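Local coordinates for gamma-glutamyltranspeptidase (Ggt) (Helicobacter pylori 26695, PDB 5BPK), which probably cleaves gamma-glutamyl bonds, as in glutathione, and transfers the gamma-glutamyl group to water or an acceptor, as an enzyme of the N-terminal nucleophile hydrolase class, at residues A[44-47]-A[48-51]; A[64-67]-A[68-72]; A[170-173]-A[174-178]; A[219-222]-A[223-226]. All coordinates share one frame; numbering follows the deposited sequence.

Interaction 1 (A[44-47]-A[48-51]); sequences HPLA and SEIG
His44 O takes the N-H of Ser48 at 3.0 Å, and this bond opens the first turn of helix 45-56. On the packed side, Ala47 lies against Leu72 while Ile50 wedges between helices 61-75 and 155-168. With its CG1 branch beside the backbone N (chi1 -76°), Ile50 lays that branch back over the preceding turn, where CD1 comes 3.5 Å from Leu46 O. Gly51 N bonds to Ala47 O at 3.0 Å, and Gly51 itself lies against Ala64 of helix 61-75. His44 is the N-cap residue: its ND1 accepts from Leu46 N at 3.1 Å, with the donor only 3° out of the imidazole plane, so the ring satisfies an amide that the first turn would otherwise leave without a partner in the helix. Ser48 OG is tied to Ser42 OG just ahead of the helix. The opposite character belongs to Pro45 and Glu49, both exposed. Glu49 stretches outward, CG anti to the backbone N (chi1 -180°), and its only side-chain-to-side-chain approach across the contact is loose, OE1 standing 4.1 Å from Leu46 CD2. A water bridges the two residues there, donating to Glu49 OE1 at 2.7 Å and to Leu46 O at 2.9 Å.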
loop_
_atom_site.group_PDB
_atom_site.type_symbol
_atom_site.label_atom_id
_atom_site.label_comp_id
_atom_site.label_asym_id
_atom_site.label_seq_id
_atom_site.Cartn_x
_atom_site.Cartn_y
_atom_site.Cartn_z
ATOM N N HIS A 44 -11.293 -1.600 8.268
ATOM C CA HIS A 44 -11.869 -2.035 9.548
ATOM C C HIS A 44 -12.961 -1.061 9.987
ATOM O O HIS A 44 -12.697 0.127 10.148
ATOM C CB HIS A 44 -10.823 -2.172 10.655
ATOM C CG HIS A 44 -11.292 -3.011 11.803
ATOM N ND1 HIS A 44 -12.340 -2.634 12.617
ATOM C CD2 HIS A 44 -10.883 -4.223 12.256
ATOM C CE1 HIS A 44 -12.546 -3.569 13.530
ATOM N NE2 HIS A 44 -11.677 -4.544 13.334
ATOM N N PRO A 45 -14.188 -1.566 10.179
ATOM C CA PRO A 45 -15.288 -0.673 10.523
ATOM C C PRO A 45 -15.051 0.183 11.766
ATOM O O PRO A 45 -15.545 1.286 11.814
ATOM C CB PRO A 45 -16.475 -1.619 10.724
ATOM C CG PRO A 45 -16.145 -2.829 9.946
ATOM C CD PRO A 45 -14.641 -2.966 10.052
ATOM N N LEU A 46 -14.329 -0.313 12.768
ATOM C CA LEU A 46 -14.047 0.522 13.950
ATOM C C LEU A 46 -13.160 1.715 13.595
ATOM O O LEU A 46 -13.381 2.822 14.088
ATOM C CB LEU A 46 -13.414 -0.279 15.092
ATOM C CG LEU A 46 -14.303 -1.345 15.737
ATOM C CD1 LEU A 46 -13.493 -2.215 16.689
ATOM C CD2 LEU A 46 -15.495 -0.718 16.455
ATOM N N ALA A 47 -12.184 1.501 12.717
ATOM C CA ALA A 47 -11.318 2.591 12.284
ATOM C C ALA A 47 -12.057 3.573 11.379
ATOM O O ALA A 47 -11.882 4.783 11.503
ATOM C CB ALA A 47 -10.060 2.051 11.607
ATOM N N SER A 48 -12.896 3.056 10.482
ATOM C CA SER A 48 -13.683 3.913 9.607
ATOM C C SER A 48 -14.607 4.810 10.425
ATOM O O SER A 48 -14.717 6.006 10.154
ATOM C CB SER A 48 -14.493 3.083 8.613
ATOM O OG SER A 48 -13.641 2.265 7.830
ATOM N N GLU A 49 -15.246 4.220 11.433
ATOM C CA GLU A 49 -16.149 4.938 12.322
ATOM C C GLU A 49 -15.415 6.064 13.046
ATOM O O GLU A 49 -15.959 7.159 13.203
ATOM C CB GLU A 49 -16.782 3.958 13.325
ATOM C CG GLU A 49 -17.748 4.579 14.310
ATOM C CD GLU A 49 -18.440 3.549 15.187
ATOM O OE1 GLU A 49 -17.750 2.668 15.767
ATOM O OE2 GLU A 49 -19.680 3.631 15.297
ATOM N N ILE A 50 -14.191 5.790 13.486
ATOM C CA ILE A 50 -13.364 6.791 14.166
ATOM C C ILE A 50 -13.048 7.949 13.202
ATOM O O ILE A 50 -13.219 9.121 13.552
ATOM C CB ILE A 50 -12.074 6.150 14.750
ATOM C CG1 ILE A 50 -12.397 5.370 16.030
ATOM C CG2 ILE A 50 -11.022 7.201 15.039
ATOM C CD1 ILE A 50 -11.292 4.404 16.449
ATOM N N GLY A 51 -12.614 7.620 11.983
ATOM C CA GLY A 51 -12.337 8.645 10.971
ATOM C C GLY A 51 -13.571 9.464 10.612
ATOM O O GLY A 51 -13.510 10.684 10.474
HETATM O O HOH W 1 -15.137 3.087 16.441
#

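Interaction 2 (A[64-67]-A[68-72]); sequences AAVA and IGFAL
The phenyl ring of Phe70 is the one aromatic group here, and Val66 meets it along one flank: CG1 lies 3.9 Å from CE2 and 4.0 Å from CD2 of the ring. Val66 O approaches the same part of the ring obliquely, 3.4 Å from Phe70 CD2. Valine's CG1 sits anti to its own backbone N (chi1 168°), which sets this methyl beside the ring, one turn away on helix 61-75. Beyond the pair, Phe70 packs on Leu155, Ile159 and Ala162 of helix 155-168. Beneath the side chains the backbone is regular alpha helix, with Phe70 N bonded to Val66 O at 3.2 Å and Ala71 N to Ala67 O at 3.0 Å. Ile68 folds CG1 back to 3.4 Å from Ala64 O. On another face the small Ala67 and Ala71 lie against Ile50 of helix 45-56. A second protein chain covers a further part: its Tyr18 OH bonds to Gly69 O, while its Val14 packs on Ala65. Every side chain in the contact is hydrocarbon and all are buried, so the packing rests on shape and hydrophobic burial, with the polar backbone paired largely within the helix itself.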
loop_
_atom_site.group_PDB
_atom_site.type_symbol
_atom_site.label_atom_id
_atom_site.label_comp_id
_atom_site.label_asym_id
_atom_site.label_seq_id
_atom_site.Cartn_x
_atom_site.Cartn_y
_atom_site.Cartn_z
ATOM N N ALA A 64 -8.761 13.221 10.054
ATOM C CA ALA A 64 -9.412 11.912 9.988
ATOM C C ALA A 64 -8.394 10.836 9.618
ATOM O O ALA A 64 -8.404 9.758 10.191
ATOM C CB ALA A 64 -10.555 11.926 8.974
ATOM N N ALA A 65 -7.526 11.136 8.653
ATOM C CA ALA A 65 -6.505 10.184 8.212
ATOM C C ALA A 65 -5.543 9.814 9.340
ATOM O O ALA A 65 -5.137 8.657 9.471
ATOM C CB ALA A 65 -5.749 10.733 7.008
ATOM N N VAL A 66 -5.183 10.793 10.164
ATOM C CA VAL A 66 -4.315 10.542 11.309
ATOM C C VAL A 66 -5.011 9.651 12.353
ATOM O O VAL A 66 -4.426 8.672 12.843
ATOM C CB VAL A 66 -3.791 11.875 11.913
ATOM C CG1 VAL A 66 -3.118 11.631 13.286
ATOM C CG2 VAL A 66 -2.828 12.554 10.910
ATOM N N ALA A 67 -6.265 9.950 12.661
ATOM C CA ALA A 67 -7.041 9.124 13.593
ATOM C C ALA A 67 -7.129 7.669 13.100
ATOM O O ALA A 67 -6.939 6.724 13.872
ATOM C CB ALA A 67 -8.428 9.720 13.821
ATOM N N ILE A 68 -7.382 7.494 11.805
ATOM C CA ILE A 68 -7.451 6.163 11.203
ATOM C C ILE A 68 -6.128 5.409 11.252
ATOM O O ILE A 68 -6.119 4.225 11.585
ATOM C CB ILE A 68 -7.989 6.214 9.761
ATOM C CG1 ILE A 68 -9.472 6.604 9.781
ATOM C CG2 ILE A 68 -7.791 4.888 9.040
ATOM C CD1 ILE A 68 -10.063 6.860 8.418
ATOM N N GLY A 69 -5.026 6.096 10.939
ATOM C CA GLY A 69 -3.704 5.494 10.991
ATOM C C GLY A 69 -3.411 4.883 12.351
ATOM O O GLY A 69 -2.923 3.759 12.455
ATOM N N PHE A 70 -3.717 5.608 13.416
ATOM C CA PHE A 70 -3.501 5.044 14.757
ATOM C C PHE A 70 -4.529 3.970 15.147
ATOM O O PHE A 70 -4.173 2.988 15.800
ATOM C CB PHE A 70 -3.445 6.136 15.826
ATOM C CG PHE A 70 -2.191 6.971 15.770
ATOM C CD1 PHE A 70 -0.962 6.399 16.051
ATOM C CD2 PHE A 70 -2.238 8.319 15.431
ATOM C CE1 PHE A 70 0.206 7.144 16.005
ATOM C CE2 PHE A 70 -1.068 9.074 15.384
ATOM C CZ PHE A 70 0.154 8.478 15.677
ATOM N N ALA A 71 -5.794 4.156 14.771
ATOM C CA ALA A 71 -6.832 3.155 15.073
ATOM C C ALA A 71 -6.522 1.806 14.420
ATOM O O ALA A 71 -6.603 0.771 15.072
ATOM C CB ALA A 71 -8.216 3.657 14.663
ATOM N N LEU A 72 -6.122 1.820 13.153
ATOM C CA LEU A 72 -5.783 0.570 12.459
ATOM C C LEU A 72 -4.564 -0.129 13.072
ATOM O O LEU A 72 -4.442 -1.357 12.998
ATOM C CB LEU A 72 -5.531 0.834 10.968
ATOM C CG LEU A 72 -6.739 1.174 10.099
ATOM C CD1 LEU A 72 -6.276 1.637 8.696
ATOM C CD2 LEU A 72 -7.689 -0.019 9.993
#

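Interaction 3 (A[170-173]-A[174-178]); sequences YAIS and QRQAE
The backbone leaves strand 170-171 extended and turns at Ser173 into helix 174-187, whose first turn is closed by Ala177 N bonding to Ser173 O at 2.9 Å. Ser173 and Gln176 form a capping box. The serine is the N-cap, and its OG accepts from Gln176 N at 3.1 Å; in return, Gln176 OE1 accepts from Ser173 N, also at 3.1 Å and nearly straight (170°). Serine's hydroxyl reaches the helix because it stands between the backbone N and the carbonyl carbon (chi1 68°), facing the first turn. Gln176 runs back along that turn with its chain extended beyond CG, passing CG close by the serine hydroxyl before its amide arrives at Ser173 N, which lies tilted out of the amide carbonyl plane. A water adds a second grip on OE1, donating at 2.7 Å, and makes a weak bond to Ala171 O. The amide's other end, NE2, reaches Val75 O in a weak bond. Ile172 packs on the same turn with CG2, 3.8 Å from Gln176 CB and also against Ala177. Tyr170, whose OH is bonded to Val74 O, belongs to a two-stranded antiparallel sheet with 210-211. Out on the helix, Gln174 NE2 bonds to Glu178 OE2, and Arg175 makes a weak salt bridge to Glu178 OE1, so both carboxylate oxygens are engaged. Arg175 also packs on Phe188 of a second protein chain. At the strand end, Gln176 OE1 lies at the edge of the Tyr170 ring, 3.7 Å from CE2, with ring and amide planes 51° apart.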
loop_
_atom_site.group_PDB
_atom_site.type_symbol
_atom_site.label_atom_id
_atom_site.label_comp_id
_atom_site.label_asym_id
_atom_site.label_seq_id
_atom_site.Cartn_x
_atom_site.Cartn_y
_atom_site.Cartn_z
ATOM N N TYR A 170 -10.973 -5.253 21.976
ATOM C CA TYR A 170 -12.021 -5.471 20.989
ATOM C C TYR A 170 -12.091 -6.961 20.677
ATOM O O TYR A 170 -11.131 -7.705 20.916
ATOM C CB TYR A 170 -11.760 -4.662 19.704
ATOM C CG TYR A 170 -10.472 -5.021 19.002
ATOM C CD1 TYR A 170 -9.272 -4.405 19.338
ATOM C CD2 TYR A 170 -10.461 -5.987 18.000
ATOM C CE1 TYR A 170 -8.077 -4.752 18.690
ATOM C CE2 TYR A 170 -9.277 -6.343 17.348
ATOM C CZ TYR A 170 -8.093 -5.714 17.695
ATOM O OH TYR A 170 -6.913 -6.053 17.063
ATOM N N ALA A 171 -13.239 -7.394 20.170
ATOM C CA ALA A 171 -13.471 -8.803 19.891
ATOM C C ALA A 171 -12.785 -9.223 18.595
ATOM O O ALA A 171 -12.902 -8.549 17.578
ATOM C CB ALA A 171 -14.966 -9.087 19.809
ATOM N N ILE A 172 -12.079 -10.350 18.645
ATOM C CA ILE A 172 -11.410 -10.898 17.473
ATOM C C ILE A 172 -12.475 -11.362 16.468
ATOM O O ILE A 172 -13.413 -12.069 16.832
ATOM C CB ILE A 172 -10.473 -12.087 17.855
ATOM C CG1 ILE A 172 -9.289 -11.620 18.713
ATOM C CG2 ILE A 172 -9.962 -12.799 16.604
ATOM C CD1 ILE A 172 -8.336 -10.672 18.006
ATOM N N SER A 173 -12.338 -10.943 15.214
ATOM C CA SER A 173 -13.277 -11.329 14.166
ATOM C C SER A 173 -12.931 -12.725 13.651
ATOM O O SER A 173 -11.863 -13.262 13.965
ATOM C CB SER A 173 -13.246 -10.320 13.012
ATOM O OG SER A 173 -12.010 -10.364 12.313
ATOM N N GLN A 174 -13.841 -13.314 12.876
ATOM C CA GLN A 174 -13.573 -14.591 12.215
ATOM C C GLN A 174 -12.306 -14.506 11.370
ATOM O O GLN A 174 -11.446 -15.388 11.442
ATOM C CB GLN A 174 -14.744 -15.028 11.318
ATOM C CG GLN A 174 -14.502 -16.379 10.636
ATOM C CD GLN A 174 -15.571 -16.744 9.624
ATOM O OE1 GLN A 174 -16.727 -16.340 9.745
ATOM N NE2 GLN A 174 -15.188 -17.532 8.620
ATOM N N ARG A 175 -12.196 -13.451 10.566
ATOM C CA ARG A 175 -11.058 -13.298 9.661
ATOM C C ARG A 175 -9.761 -13.128 10.450
ATOM O O ARG A 175 -8.742 -13.697 10.078
ATOM C CB ARG A 175 -11.262 -12.130 8.685
ATOM C CG ARG A 175 -10.115 -11.921 7.684
ATOM C CD ARG A 175 -9.791 -13.181 6.886
ATOM N NE ARG A 175 -8.661 -12.980 5.979
ATOM C CZ ARG A 175 -7.846 -13.943 5.542
ATOM N NH1 ARG A 175 -8.012 -15.211 5.916
ATOM N NH2 ARG A 175 -6.845 -13.628 4.723
ATOM N N GLN A 176 -9.813 -12.371 11.546
ATOM C CA GLN A 176 -8.630 -12.189 12.394
ATOM C C GLN A 176 -8.206 -13.492 13.074
ATOM O O GLN A 176 -7.020 -13.770 13.164
ATOM C CB GLN A 176 -8.875 -11.106 13.436
ATOM C CG GLN A 176 -8.918 -9.703 12.838
ATOM C CD GLN A 176 -9.352 -8.632 13.824
ATOM O OE1 GLN A 176 -10.056 -8.905 14.797
ATOM N NE2 GLN A 176 -8.936 -7.394 13.567
ATOM N N ALA A 177 -9.170 -14.287 13.541
ATOM C CA ALA A 177 -8.857 -15.621 14.058
ATOM C C ALA A 177 -8.089 -16.413 12.994
ATOM O O ALA A 177 -7.112 -17.083 13.314
ATOM C CB ALA A 177 -10.119 -16.379 14.465
ATOM N N GLU A 178 -8.534 -16.318 11.736
ATOM C CA GLU A 178 -7.912 -17.056 10.632
ATOM C C GLU A 178 -6.479 -16.581 10.353
ATOM O O GLU A 178 -5.560 -17.393 10.259
ATOM C CB GLU A 178 -8.764 -16.955 9.354
ATOM C CG GLU A 178 -10.072 -17.753 9.422
ATOM C CD GLU A 178 -11.037 -17.454 8.286
ATOM O OE1 GLU A 178 -10.682 -16.690 7.358
ATOM O OE2 GLU A 178 -12.170 -17.987 8.330
HETATM O O HOH W 2 -12.042 -7.054 14.736
#

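Interaction 4 (A[219-222]-A[223-226]); sequences TLNQ and IKTL
Asn221 OD1 is gripped by two waters, both donating to it, and each links it to a residue on the next turn. The first also accepts from Lys224 NZ at 3.2 Å, so amide and ammonium are joined through solvent, while their direct approach is only a loose 3.9 Å between OD1 and Lys224 CD. The second water, 2.8 Å from OD1, also donates to Asn221 O and lies 2.7 Å from Thr225 OG1, bridging side chain, backbone and hydroxyl in one place. Lys224 runs alongside Asn221, with CG anti to the backbone N (chi1 174°) and the chain extended throughout, which carries NZ out to a salt bridge with Asp160. This is the last part of helix 214-226, and its backbone bonds remain regular, with Lys224 N to Leu220 O at 2.8 Å and Leu226 N to Gln222 O at 2.9 Å. Gln222 bends at chi2 (-59°), leaving NE2 3.5 Å from Leu226 CD1, two side chains pointing the same way. On the buried side, Leu220 packs on Phe70 and Val74 of helix 61-75, and Thr219 OG1 bonds to Ala33 O of a second protein chain. Ile223 CD1 adds a looser touch on Leu220 CD2, at 4.4 Å. The contact is thus two-sided: water and charge join the turns on one flank, with the charge of Lys224 paired with Asp160, while Leu220 packs against helices 61-75 and 155-168.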
loop_
_atom_site.group_PDB
_atom_site.type_symbol
_atom_site.label_atom_id
_atom_site.label_comp_id
_atom_site.label_asym_id
_atom_site.label_seq_id
_atom_site.Cartn_x
_atom_site.Cartn_y
_atom_site.Cartn_z
ATOM N N THR A 219 2.659 2.600 24.706
ATOM C CA THR A 219 3.408 3.243 23.626
ATOM C C THR A 219 2.620 4.393 22.990
ATOM O O THR A 219 3.162 5.480 22.759
ATOM C CB THR A 219 3.816 2.227 22.559
ATOM O OG1 THR A 219 4.578 1.182 23.181
ATOM C CG2 THR A 219 4.643 2.898 21.475
ATOM N N LEU A 220 1.343 4.141 22.718
ATOM C CA LEU A 220 0.456 5.163 22.168
ATOM C C LEU A 220 0.324 6.348 23.115
ATOM O O LEU A 220 0.271 7.502 22.678
ATOM C CB LEU A 220 -0.920 4.572 21.854
ATOM C CG LEU A 220 -0.951 3.550 20.712
ATOM C CD1 LEU A 220 -2.345 2.970 20.563
ATOM C CD2 LEU A 220 -0.476 4.156 19.394
ATOM N N ASN A 221 0.309 6.069 24.414
ATOM C CA ASN A 221 0.255 7.150 25.406
ATOM C C ASN A 221 1.523 8.015 25.427
ATOM O O ASN A 221 1.437 9.223 25.652
ATOM C CB ASN A 221 -0.054 6.594 26.798
ATOM C CG ASN A 221 -1.536 6.635 27.127
ATOM O OD1 ASN A 221 -2.133 7.712 27.185
ATOM N ND2 ASN A 221 -2.132 5.472 27.374
ATOM N N GLN A 222 2.683 7.402 25.194
ATOM C CA GLN A 222 3.937 8.146 25.041
ATOM C C GLN A 222 3.864 9.085 23.841
ATOM O O GLN A 222 4.309 10.238 23.906
ATOM C CB GLN A 222 5.143 7.205 24.887
ATOM C CG GLN A 222 5.587 6.558 26.176
ATOM C CD GLN A 222 5.983 7.593 27.228
ATOM O OE1 GLN A 222 5.233 7.849 28.166
ATOM N NE2 GLN A 222 7.143 8.216 27.047
ATOM N N ILE A 223 3.272 8.592 22.760
ATOM C CA ILE A 223 3.103 9.385 21.555
ATOM C C ILE A 223 2.115 10.524 21.817
ATOM O O ILE A 223 2.369 11.660 21.429
ATOM C CB ILE A 223 2.673 8.501 20.362
ATOM C CG1 ILE A 223 3.776 7.474 20.046
ATOM C CG2 ILE A 223 2.355 9.358 19.132
ATOM C CD1 ILE A 223 3.319 6.283 19.180
ATOM N N LYS A 224 1.008 10.214 22.495
ATOM C CA LYS A 224 0.016 11.223 22.869
ATOM C C LYS A 224 0.668 12.365 23.644
ATOM O O LYS A 224 0.397 13.529 23.374
ATOM C CB LYS A 224 -1.098 10.593 23.712
ATOM C CG LYS A 224 -2.117 11.586 24.286
ATOM C CD LYS A 224 -3.194 10.850 25.055
ATOM C CE LYS A 224 -4.076 11.779 25.851
ATOM N NZ LYS A 224 -5.223 11.043 26.436
ATOM N N THR A 225 1.519 12.015 24.602
ATOM C CA THR A 225 2.095 12.992 25.534
ATOM C C THR A 225 3.276 13.780 24.959
ATOM O O THR A 225 3.411 14.980 25.233
ATOM C CB THR A 225 2.520 12.299 26.855
ATOM O OG1 THR A 225 1.359 11.755 27.496
ATOM C CG2 THR A 225 3.189 13.283 27.811
ATOM N N LEU A 226 4.116 13.109 24.168
ATOM C CA LEU A 226 5.376 13.670 23.671
ATOM C C LEU A 226 5.437 13.851 22.152
ATOM O O LEU A 226 6.425 14.376 21.631
ATOM C CB LEU A 226 6.537 12.765 24.086
ATOM C CG LEU A 226 6.673 12.504 25.586
ATOM C CD1 LEU A 226 7.723 11.452 25.819
ATOM C CD2 LEU A 226 7.010 13.807 26.317
HETATM O O HOH W 3 -4.476 8.232 27.713
HETATM O O HOH W 4 -0.755 10.146 27.565
#

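How the interactions relate
Interactions 1 to 4 follow in series along the chain, and all reach helix 61-75, which carries interaction 2. Interaction 1, on the preceding helix 45-56, lies about 8 Å away between centres and packs directly on it, Ile50 CD1 coming 3.6 Å from Ala71 CB. Interaction 4, on helix 214-226, has its centre about 15 Å from that of interaction 2 and touches it through Phe70. Interaction 3, where strand 170-171 enters helix 174-187, bonds to the helix end at Val74 and Val75 and meets interaction 1 through His44 and Gln176, without touching segments 64-72. Helix packing thus joins segments distant in sequence; in interaction 3 the Arg175 side chain lies about 13 Å from the bound dihydro-oxazolyl amino acid.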